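Local atomic coordinates of 2,3-bisphosphoglycerate-independent phosphoglycerate mutase (Pyrococcus horikoshii, PDB entry 2ZKT), a protein that probably catalyses the interconversion of 2-phosphoglycerate and 3-phosphoglycerate in glycolysis, as a metal-dependent mutase that needs no 2,3-bisphosphoglycerate. Residues 66-71 with 296-301; 254-259 with 264-269; 38-43 with 329-334; 358-363 with 388-393. One frame throughout, in Å; residues are numbered along the deposited sequence.

Interaction 1 of 4, residues 66-71 with 296-301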
# COMPACT_ATOMS: atom_id res chain seq x y z
N SER B 66 -8.57 10.85 -25.12
CA SER B 66 -8.19 9.48 -25.45
C SER B 66 -8.92 8.46 -24.58
O SER B 66 -9.52 7.50 -25.07
CB SER B 66 -6.67 9.36 -25.25
OG SER B 66 -6.23 8.05 -25.63
N ILE B 67 -8.90 8.67 -23.26
CA ILE B 67 -9.57 7.78 -22.31
C ILE B 67 -11.07 7.67 -22.62
O ILE B 67 -11.66 6.60 -22.43
CB ILE B 67 -9.38 8.30 -20.86
CG1 ILE B 67 -7.90 8.24 -20.47
CG2 ILE B 67 -10.25 7.51 -19.90
CD1 ILE B 67 -7.29 6.84 -20.43
N PHE B 68 -11.69 8.76 -23.08
CA PHE B 68 -13.13 8.73 -23.39
C PHE B 68 -13.44 8.01 -24.70
O PHE B 68 -14.62 7.85 -25.05
CB PHE B 68 -13.73 10.15 -23.41
CG PHE B 68 -13.80 10.80 -22.05
CD1 PHE B 68 -14.36 10.12 -20.97
CD2 PHE B 68 -13.28 12.08 -21.84
CE1 PHE B 68 -14.41 10.71 -19.69
CE2 PHE B 68 -13.31 12.68 -20.59
CZ PHE B 68 -13.88 12.00 -19.50
N GLY B 69 -12.40 7.60 -25.43
CA GLY B 69 -12.58 6.87 -26.68
C GLY B 69 -12.27 7.61 -27.98
O GLY B 69 -12.57 7.10 -29.07
N TYR B 70 -11.67 8.79 -27.89
CA TYR B 70 -11.36 9.56 -29.10
C TYR B 70 -9.88 9.54 -29.44
O TYR B 70 -9.03 9.24 -28.59
CB TYR B 70 -11.82 11.02 -28.91
CG TYR B 70 -13.30 11.17 -28.64
CD1 TYR B 70 -14.24 11.10 -29.69
CD2 TYR B 70 -13.78 11.31 -27.34
CE1 TYR B 70 -15.61 11.18 -29.44
CE2 TYR B 70 -15.15 11.38 -27.08
CZ TYR B 70 -16.06 11.31 -28.13
OH TYR B 70 -17.41 11.40 -27.86
N ASP B 71 -9.57 9.87 -30.69
CA ASP B 71 -8.19 9.95 -31.15
C ASP B 71 -7.76 11.41 -30.89
O ASP B 71 -8.24 12.34 -31.55
CB ASP B 71 -8.10 9.63 -32.65
CG ASP B 71 -6.69 9.77 -33.21
OD1 ASP B 71 -6.21 10.92 -33.34
OD2 ASP B 71 -6.06 8.73 -33.50
N PHE B 296 -23.24 4.71 -17.80
CA PHE B 296 -21.78 4.83 -17.72
C PHE B 296 -21.41 5.95 -16.75
O PHE B 296 -21.88 7.09 -16.89
CB PHE B 296 -21.22 5.14 -19.11
CG PHE B 296 -19.74 4.92 -19.23
CD1 PHE B 296 -19.23 3.64 -19.50
CD2 PHE B 296 -18.84 5.97 -19.05
CE1 PHE B 296 -17.86 3.42 -19.58
CE2 PHE B 296 -17.46 5.76 -19.13
CZ PHE B 296 -16.97 4.48 -19.39
N VAL B 297 -20.56 5.62 -15.77
CA VAL B 297 -20.11 6.61 -14.80
C VAL B 297 -18.59 6.73 -14.80
O VAL B 297 -17.87 5.72 -14.80
CB VAL B 297 -20.61 6.26 -13.35
CG1 VAL B 297 -19.94 7.15 -12.31
CG2 VAL B 297 -22.13 6.43 -13.26
N PHE B 298 -18.11 7.97 -14.80
CA PHE B 298 -16.68 8.27 -14.81
C PHE B 298 -16.31 8.96 -13.48
O PHE B 298 -16.95 9.92 -13.07
CB PHE B 298 -16.36 9.19 -16.00
CG PHE B 298 -14.96 9.75 -15.99
CD1 PHE B 298 -13.85 8.92 -16.16
CD2 PHE B 298 -14.76 11.12 -15.77
CE1 PHE B 298 -12.55 9.45 -16.13
CE2 PHE B 298 -13.45 11.65 -15.74
CZ PHE B 298 -12.35 10.82 -15.92
N LEU B 299 -15.28 8.46 -12.81
CA LEU B 299 -14.83 9.03 -11.54
C LEU B 299 -13.36 9.45 -11.65
O LEU B 299 -12.50 8.65 -12.05
CB LEU B 299 -14.99 7.99 -10.41
CG LEU B 299 -14.40 8.33 -9.03
CD1 LEU B 299 -14.92 9.66 -8.52
CD2 LEU B 299 -14.76 7.21 -8.06
N HIS B 300 -13.08 10.70 -11.31
CA HIS B 300 -11.72 11.23 -11.39
C HIS B 300 -11.16 11.59 -10.00
O HIS B 300 -11.87 12.14 -9.16
CB HIS B 300 -11.73 12.45 -12.32
CG HIS B 300 -10.36 12.94 -12.70
ND1 HIS B 300 -9.62 13.79 -11.89
CD2 HIS B 300 -9.61 12.72 -13.80
CE1 HIS B 300 -8.47 14.06 -12.48
NE2 HIS B 300 -8.44 13.43 -13.65
N PHE B 301 -9.88 11.27 -9.77
CA PHE B 301 -9.19 11.55 -8.51
C PHE B 301 -7.87 12.21 -8.91
O PHE B 301 -6.99 11.54 -9.44
CB PHE B 301 -8.91 10.24 -7.75
CG PHE B 301 -8.26 10.43 -6.40
CD1 PHE B 301 -8.98 11.01 -5.35
CD2 PHE B 301 -6.94 10.02 -6.18
CE1 PHE B 301 -8.39 11.18 -4.09
CE2 PHE B 301 -6.34 10.18 -4.93
CZ PHE B 301 -7.06 10.76 -3.88
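The backbones at Phe68 and Phe298 stay well apart, 9.3 Å from CA to CA, so the two rings do the bridging between the end of helix 60-67 and strand 296-301. This is helix-on-sheet packing in the alpha/beta fold of the alkaline phosphatase superfamily, and the strand lies inside its mixed sheet. Phe68 stands where the helix closes in a Schellman motif: Gly69, at positive phi, follows it, and Gly69 N bonds back to Ser66 O at 2.9 Å. Across the contact the rings of Phe68 and Phe298 make a T-shaped pair, centroids 5.0 Å apart and planes at 72°. Phe68 offers its edge, CE1 and CZ, while Phe298 offers a face; its CG lies anti to the backbone N (chi1 170°), which carries the ring off the strand toward the helix end. Both rings are buried, with Val258 and Ala259 of helix 253-261 against Phe68 and Val255 and Ile11 against Phe298. Replacing Phe298 with an alanine would probably open a gap between strand and helix and leave the edge of Phe68 without a face to rest on. The fit is well centred: Phe68 CE1 sits 3.8 Å above the Phe298 plane, over the middle of the ring.

Interaction 2 of 4, residues 254-259 with 264-269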
# COMPACT_ATOMS: atom_id res chain seq x y z
N LEU B 254 -10.28 21.51 -15.75
CA LEU B 254 -9.91 21.01 -17.07
C LEU B 254 -10.55 19.67 -17.45
O LEU B 254 -10.94 19.46 -18.60
CB LEU B 254 -8.39 20.92 -17.19
CG LEU B 254 -7.85 20.53 -18.58
CD1 LEU B 254 -8.44 21.45 -19.64
CD2 LEU B 254 -6.33 20.60 -18.58
N VAL B 255 -10.65 18.75 -16.49
CA VAL B 255 -11.23 17.45 -16.79
C VAL B 255 -12.75 17.52 -16.86
O VAL B 255 -13.38 16.79 -17.64
CB VAL B 255 -10.78 16.39 -15.75
CG1 VAL B 255 -11.46 15.04 -16.02
CG2 VAL B 255 -9.26 16.22 -15.82
N LYS B 256 -13.35 18.39 -16.05
CA LYS B 256 -14.81 18.56 -16.07
C LYS B 256 -15.17 19.12 -17.45
O LYS B 256 -16.21 18.77 -18.03
CB LYS B 256 -15.26 19.57 -15.00
CG LYS B 256 -14.94 19.16 -13.57
CD LYS B 256 -15.25 20.29 -12.61
CE LYS B 256 -16.71 20.73 -12.73
NZ LYS B 256 -16.99 21.94 -11.90
N GLY B 257 -14.28 19.97 -17.97
CA GLY B 257 -14.48 20.59 -19.28
C GLY B 257 -14.49 19.57 -20.41
O GLY B 257 -15.40 19.56 -21.24
N VAL B 258 -13.47 18.71 -20.44
CA VAL B 258 -13.40 17.69 -21.48
C VAL B 258 -14.64 16.81 -21.38
O VAL B 258 -15.32 16.55 -22.38
CB VAL B 258 -12.13 16.82 -21.32
CG1 VAL B 258 -12.15 15.67 -22.33
CG2 VAL B 258 -10.88 17.69 -21.52
N ALA B 259 -14.96 16.35 -20.17
CA ALA B 259 -16.12 15.49 -19.98
C ALA B 259 -17.39 16.16 -20.49
O ALA B 259 -18.22 15.53 -21.15
CB ALA B 259 -16.26 15.14 -18.51
N PHE B 264 -20.90 14.44 -21.10
CA PHE B 264 -21.18 13.91 -19.77
C PHE B 264 -21.92 14.92 -18.89
O PHE B 264 -21.82 16.13 -19.10
CB PHE B 264 -19.87 13.51 -19.06
CG PHE B 264 -19.31 12.20 -19.53
CD1 PHE B 264 -18.68 12.09 -20.77
CD2 PHE B 264 -19.41 11.06 -18.72
CE1 PHE B 264 -18.15 10.87 -21.19
CE2 PHE B 264 -18.89 9.83 -19.14
CZ PHE B 264 -18.26 9.73 -20.38
N ASP B 265 -22.68 14.41 -17.91
CA ASP B 265 -23.38 15.27 -16.95
C ASP B 265 -22.42 15.30 -15.75
O ASP B 265 -22.43 14.40 -14.92
CB ASP B 265 -24.73 14.67 -16.52
CG ASP B 265 -25.79 14.76 -17.61
OD1 ASP B 265 -25.69 15.66 -18.48
OD2 ASP B 265 -26.74 13.95 -17.59
N VAL B 266 -21.60 16.34 -15.66
CA VAL B 266 -20.62 16.42 -14.58
C VAL B 266 -21.15 16.83 -13.21
O VAL B 266 -21.96 17.75 -13.08
CB VAL B 266 -19.44 17.34 -14.99
CG1 VAL B 266 -18.44 17.47 -13.85
CG2 VAL B 266 -18.75 16.76 -16.23
N TYR B 267 -20.68 16.12 -12.18
CA TYR B 267 -21.06 16.36 -10.79
C TYR B 267 -19.81 16.57 -9.96
O TYR B 267 -18.77 15.93 -10.20
CB TYR B 267 -21.82 15.17 -10.22
CG TYR B 267 -23.16 14.92 -10.87
CD1 TYR B 267 -23.26 14.14 -12.03
CD2 TYR B 267 -24.34 15.45 -10.33
CE1 TYR B 267 -24.49 13.90 -12.63
CE2 TYR B 267 -25.58 15.22 -10.93
CZ TYR B 267 -25.66 14.44 -12.08
OH TYR B 267 -26.88 14.20 -12.69
N THR B 268 -19.91 17.46 -8.97
CA THR B 268 -18.81 17.74 -8.06
C THR B 268 -19.46 17.73 -6.67
O THR B 268 -19.98 18.74 -6.21
CB THR B 268 -18.20 19.13 -8.32
OG1 THR B 268 -17.92 19.28 -9.72
CG2 THR B 268 -16.90 19.29 -7.52
N PRO B 269 -19.45 16.57 -6.00
CA PRO B 269 -20.05 16.46 -4.66
C PRO B 269 -19.37 17.34 -3.62
O PRO B 269 -18.24 17.81 -3.82
CB PRO B 269 -19.92 14.97 -4.35
CG PRO B 269 -18.61 14.63 -5.00
CD PRO B 269 -18.74 15.32 -6.35
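Helix 253-261 and the chain leading into strand 265-267 come closest at Ala259 and Phe264, whose CA atoms are 5.3 Å apart, and then diverge a little to 6.4 Å between the CA atoms of Lys256 and Val266. Helix and strand are the second and third elements of a beta-alpha-beta crossover that starts from strand 246-249, and strand 265-267 is the last strand of the mixed sheet at this end. The short connection between them is tied by one backbone bond from Phe264 N to Ala259 O, 2.9 Å long and fairly straight at 164°, with the donor tilted 33° out of the carbonyl plane. The same oxygen meets the edge of the Phe264 ring, near its plane, with CD1 at 3.5 Å. Beyond the bond the packing is aliphatic. Ala259 CB touches both Phe264 CB and Val266 CG2, the latter 3.7 Å away. Val266 divides its two methyls: CG2 lies against Ala259 and the carbonyl oxygen of Lys256, while CG1 faces the lysine side chain, 3.9 Å from Lys256 CE. That chain crosses Val266 at roughly a right angle and bends at chi3 (57°), which brings its end round toward Thr268. Phe264 itself extends into the interior, where its ring meets those of Phe68 and Phe238. At the outer end, Thr268 OG1 is hydrogen-bonded to Ile250 O, in the loop leading into the helix, and Lys256 CE merely packs against that hydroxyl oxygen at 3.6 Å.

Interaction 3 of 4, residues 38-43 with 329-334. With CA (calcium ion), chain F.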
# COMPACT_ATOMS: atom_id res chain seq x y z
N ASP B 38 -5.92 -4.89 -5.79
CA ASP B 38 -5.27 -6.20 -5.95
C ASP B 38 -6.35 -7.29 -6.09
O ASP B 38 -6.19 -8.25 -6.84
CB ASP B 38 -4.38 -6.55 -4.74
CG ASP B 38 -3.15 -5.64 -4.63
OD1 ASP B 38 -3.00 -4.72 -5.48
OD2 ASP B 38 -2.33 -5.85 -3.69
N LYS B 39 -7.44 -7.14 -5.34
CA LYS B 39 -8.55 -8.09 -5.39
C LYS B 39 -9.17 -8.05 -6.79
O LYS B 39 -9.44 -9.09 -7.41
CB LYS B 39 -9.61 -7.73 -4.34
CG LYS B 39 -10.85 -8.61 -4.38
CD LYS B 39 -12.13 -7.77 -4.30
CE LYS B 39 -12.24 -7.03 -2.96
NZ LYS B 39 -13.53 -7.31 -2.25
N LEU B 40 -9.39 -6.83 -7.29
CA LEU B 40 -9.97 -6.65 -8.63
C LEU B 40 -9.03 -7.17 -9.73
O LEU B 40 -9.48 -7.78 -10.71
CB LEU B 40 -10.30 -5.17 -8.86
CG LEU B 40 -11.52 -4.64 -8.09
CD1 LEU B 40 -11.68 -3.13 -8.37
CD2 LEU B 40 -12.77 -5.40 -8.53
N ALA B 41 -7.72 -6.92 -9.57
CA ALA B 41 -6.75 -7.40 -10.56
C ALA B 41 -6.77 -8.93 -10.52
O ALA B 41 -6.59 -9.60 -11.54
CB ALA B 41 -5.34 -6.89 -10.22
N GLU B 42 -7.01 -9.47 -9.33
CA GLU B 42 -7.01 -10.92 -9.17
C GLU B 42 -8.16 -11.60 -9.91
O GLU B 42 -7.94 -12.60 -10.58
CB GLU B 42 -7.02 -11.28 -7.68
CG GLU B 42 -6.67 -12.73 -7.36
CD GLU B 42 -7.81 -13.70 -7.64
OE1 GLU B 42 -8.91 -13.48 -7.07
OE2 GLU B 42 -7.61 -14.67 -8.41
N ILE B 43 -9.38 -11.07 -9.83
CA ILE B 43 -10.50 -11.70 -10.55
C ILE B 43 -10.70 -11.07 -11.94
O ILE B 43 -11.53 -11.52 -12.74
CB ILE B 43 -11.84 -11.62 -9.74
CG1 ILE B 43 -12.03 -10.22 -9.13
CG2 ILE B 43 -11.84 -12.64 -8.61
CD1 ILE B 43 -12.51 -9.18 -10.10
N TYR B 329 -15.00 1.21 -0.93
CA TYR B 329 -16.37 1.61 -0.59
C TYR B 329 -17.30 1.23 -1.76
O TYR B 329 -18.32 0.56 -1.57
CB TYR B 329 -16.44 3.12 -0.34
CG TYR B 329 -17.86 3.63 -0.13
CD1 TYR B 329 -18.49 3.51 1.12
CD2 TYR B 329 -18.59 4.17 -1.19
CE1 TYR B 329 -19.81 3.91 1.30
CE2 TYR B 329 -19.92 4.58 -1.02
CZ TYR B 329 -20.53 4.44 0.23
OH TYR B 329 -21.85 4.82 0.37
N ILE B 330 -16.94 1.67 -2.98
CA ILE B 330 -17.74 1.38 -4.16
C ILE B 330 -18.00 -0.11 -4.34
O ILE B 330 -19.13 -0.52 -4.63
CB ILE B 330 -17.06 1.91 -5.45
CG1 ILE B 330 -16.94 3.44 -5.39
CG2 ILE B 330 -17.87 1.48 -6.67
CD1 ILE B 330 -16.08 4.04 -6.49
N LEU B 331 -16.95 -0.93 -4.18
CA LEU B 331 -17.11 -2.37 -4.34
C LEU B 331 -18.12 -2.97 -3.36
O LEU B 331 -18.77 -3.98 -3.67
CB LEU B 331 -15.75 -3.08 -4.17
CG LEU B 331 -14.67 -2.78 -5.23
CD1 LEU B 331 -13.45 -3.67 -4.98
CD2 LEU B 331 -15.22 -3.03 -6.63
N ASP B 332 -18.25 -2.36 -2.18
CA ASP B 332 -19.18 -2.86 -1.16
C ASP B 332 -20.64 -2.51 -1.46
O ASP B 332 -21.54 -3.00 -0.78
CB ASP B 332 -18.83 -2.31 0.24
CG ASP B 332 -17.56 -2.91 0.80
OD1 ASP B 332 -17.33 -4.13 0.60
OD2 ASP B 332 -16.78 -2.18 1.46
N HIS B 333 -20.86 -1.67 -2.48
CA HIS B 333 -22.22 -1.25 -2.82
C HIS B 333 -22.63 -1.54 -4.26
O HIS B 333 -23.67 -1.05 -4.71
CB HIS B 333 -22.39 0.24 -2.54
CG HIS B 333 -22.21 0.61 -1.10
ND1 HIS B 333 -21.09 1.28 -0.63
CD2 HIS B 333 -23.02 0.44 -0.02
CE1 HIS B 333 -21.21 1.49 0.67
NE2 HIS B 333 -22.38 0.99 1.07
N VAL B 334 -21.83 -2.33 -4.98
CA VAL B 334 -22.17 -2.65 -6.37
C VAL B 334 -21.96 -4.12 -6.69
O VAL B 334 -21.12 -4.79 -6.08
CB VAL B 334 -21.33 -1.81 -7.38
CG1 VAL B 334 -21.44 -0.33 -7.06
CG2 VAL B 334 -19.87 -2.27 -7.36
CA CA F . -7.05 -14.30 -12.01
O HOH W 1 -6.25 -11.69 -12.95
O HOH W 2 -8.37 -15.50 -10.81
O HOH W 3 -5.20 -14.02 -10.71
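Leu40 and Leu331 reach toward each other tip to tip, joining helix 35-43 to the C-terminal part of helix 313-331. The contact is helix-helix packing in the alpha/beta fold of the alkaline phosphatase superfamily, where both helices also rest on the mixed sheet: Leu40 on Leu364 and Ala366 of strand 361-366, Ile330 on Leu8 and Ile10 of strand 6-12. The two leucines have the same shape, CG anti to the carbonyl carbon (chi1 -73° in Leu40, -65° in Leu331), and each directs its fork of methyls at the other. Leu331 CD1 is the busier branch, 3.8 Å from Leu40 CG, while Leu331 CD2 faces Leu40 CD2 at 3.9 Å. Lys39 runs alongside Leu331 in the opposite direction, its aliphatic CE 4.1 Å from Leu331 CD1. Its charged end is near Asp332 without touching it, and the same side chain packs against Asn24 of the second subunit. With an alanine in place of Leu40, the methyls of Leu331 would probably lose their mates and a gap would open between the helices. The far side of helix 35-43 holds a metal site. Glu42 O binds the calcium ion at 2.4 Å, and Thr372 and Asp373 supply further ligands. The carboxylate of Glu42 works through water instead: one water lies 2.2 Å from the calcium ion and donates a hydrogen bond to Glu42 OE2 at 2.7 Å.

Interaction 4 of 4, residues 358-363 with 388-393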
# COMPACT_ATOMS: atom_id res chain seq x y z
N GLY B 358 5.96 9.61 -20.84
CA GLY B 358 5.33 8.83 -21.89
C GLY B 358 5.17 7.36 -21.49
O GLY B 358 4.63 6.56 -22.26
N ASP B 359 5.65 7.01 -20.29
CA ASP B 359 5.53 5.64 -19.79
C ASP B 359 4.05 5.19 -19.83
O ASP B 359 3.17 5.93 -19.40
CB ASP B 359 6.04 5.55 -18.34
CG ASP B 359 7.49 5.97 -18.21
OD1 ASP B 359 8.38 5.24 -18.71
OD2 ASP B 359 7.74 7.04 -17.60
N PRO B 360 3.78 3.98 -20.35
CA PRO B 360 2.41 3.47 -20.43
C PRO B 360 1.82 3.41 -19.02
O PRO B 360 2.56 3.46 -18.04
CB PRO B 360 2.59 2.07 -21.08
CG PRO B 360 4.00 1.67 -20.63
CD PRO B 360 4.77 2.97 -20.81
N VAL B 361 0.50 3.29 -18.91
CA VAL B 361 -0.14 3.29 -17.61
C VAL B 361 -0.83 1.97 -17.27
O VAL B 361 -1.52 1.38 -18.10
CB VAL B 361 -1.18 4.44 -17.52
CG1 VAL B 361 -1.74 4.55 -16.10
CG2 VAL B 361 -0.53 5.75 -17.94
N PRO B 362 -0.66 1.50 -16.02
CA PRO B 362 -1.31 0.24 -15.64
C PRO B 362 -2.82 0.38 -15.77
O PRO B 362 -3.40 1.44 -15.45
CB PRO B 362 -0.83 0.01 -14.20
CG PRO B 362 -0.55 1.41 -13.71
CD PRO B 362 0.10 2.07 -14.89
N LEU B 363 -3.46 -0.69 -16.24
CA LEU B 363 -4.90 -0.72 -16.45
C LEU B 363 -5.49 -2.04 -15.96
O LEU B 363 -4.91 -3.10 -16.15
CB LEU B 363 -5.19 -0.59 -17.96
CG LEU B 363 -6.60 -0.97 -18.48
CD1 LEU B 363 -7.65 -0.07 -17.79
CD2 LEU B 363 -6.68 -0.80 -20.00
N LEU B 388 -4.61 -8.28 -21.34
CA LEU B 388 -5.12 -7.27 -22.29
C LEU B 388 -4.01 -6.82 -23.23
O LEU B 388 -4.28 -6.28 -24.32
CB LEU B 388 -5.67 -6.03 -21.57
CG LEU B 388 -7.02 -6.15 -20.84
CD1 LEU B 388 -7.32 -4.85 -20.04
CD2 LEU B 388 -8.12 -6.42 -21.88
N GLY B 389 -2.76 -7.05 -22.82
CA GLY B 389 -1.61 -6.64 -23.62
C GLY B 389 -1.41 -5.13 -23.55
O GLY B 389 -1.95 -4.46 -22.67
N ARG B 390 -0.62 -4.60 -24.48
CA ARG B 390 -0.34 -3.16 -24.54
C ARG B 390 -1.29 -2.53 -25.56
O ARG B 390 -1.13 -2.73 -26.77
CB ARG B 390 1.12 -2.91 -24.93
CG ARG B 390 1.49 -1.44 -25.00
CD ARG B 390 3.01 -1.24 -25.02
NE ARG B 390 3.37 0.17 -24.84
CZ ARG B 390 4.60 0.61 -24.58
NH1 ARG B 390 5.63 -0.24 -24.48
NH2 ARG B 390 4.82 1.91 -24.44
N ILE B 391 -2.27 -1.77 -25.07
CA ILE B 391 -3.26 -1.12 -25.94
C ILE B 391 -3.20 0.42 -25.85
O ILE B 391 -2.38 0.97 -25.10
CB ILE B 391 -4.68 -1.56 -25.52
CG1 ILE B 391 -5.00 -1.03 -24.11
CG2 ILE B 391 -4.78 -3.07 -25.51
CD1 ILE B 391 -6.28 -1.59 -23.54
N ARG B 392 -4.05 1.09 -26.63
CA ARG B 392 -4.11 2.56 -26.62
C ARG B 392 -5.21 2.99 -25.65
O ARG B 392 -6.16 2.23 -25.37
CB ARG B 392 -4.44 3.13 -28.02
CG ARG B 392 -3.33 3.01 -29.07
CD ARG B 392 -2.07 3.80 -28.68
NE ARG B 392 -0.90 3.33 -29.42
CZ ARG B 392 -0.57 3.73 -30.65
NH1 ARG B 392 -1.31 4.65 -31.27
NH2 ARG B 392 0.50 3.21 -31.25
N GLY B 393 -5.09 4.22 -25.15
CA GLY B 393 -6.07 4.74 -24.21
C GLY B 393 -7.46 4.77 -24.82
O GLY B 393 -8.44 4.54 -24.10
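Leu363 and Ile391 meet because of their first torsions: Leu363 CG lies anti to the backbone N (chi1 164°), and Ile391 CG1 stands between its own N and carbonyl carbon (chi1 66°). The two chains cross at about a right angle, and Leu363 CD2 comes within 3.6 Å of Ile391 CD1. The same leucine methyl also lies 4.1 Å from Leu388 CD1, and so touches two aliphatic side chains of the 388-393 segment. Arg390, between them in sequence, behaves differently. Its CG is anti to the backbone N and the chain stays extended out to NE, which carries the guanidinium to Pro360. There Pro360 CG lies over one face of the flat group, 3.9 Å above its plane and off centre toward the rim, and Pro360 CD is 3.8 Å from Arg390 NH2. A salt bridge from Arg390 NE to Asp50 OD2 anchors the group, so the proline packs against a side chain already held in place. The backbones remain apart, 8.3 Å between the CA atoms of Pro360 and Arg390, because strand 45-50 runs between them and bonds to both segments. The arrangement is that of next-but-one strands whose side chains meet across a shared neighbour, here at the 391-392 edge of the mixed sheet in an alkaline phosphatase-like alpha/beta fold.

How the interactions relate
The mixed eight-stranded sheet connects all four contacts. Interactions 1 and 2 are neighbours, centres about 10 Å apart, and merge where Phe264 meets Phe68 and Phe296. Interaction 4 lies toward the opposite edge strand, about 24 Å from interaction 2 centre to centre, with interaction 1 between them, about 14 Å from interaction 4. Interaction 3 packs helices beside the sheet and touches interaction 1 through Ile330 and Leu299. Along the chain, 38-43 and 329-334 enclose interaction 1, which in turn encloses interaction 2; interaction 4 follows. Early segments are thereby brought against late ones in one compact domain, with zinc ions near interactions 1 and 2 and the calcium ion at interaction 3.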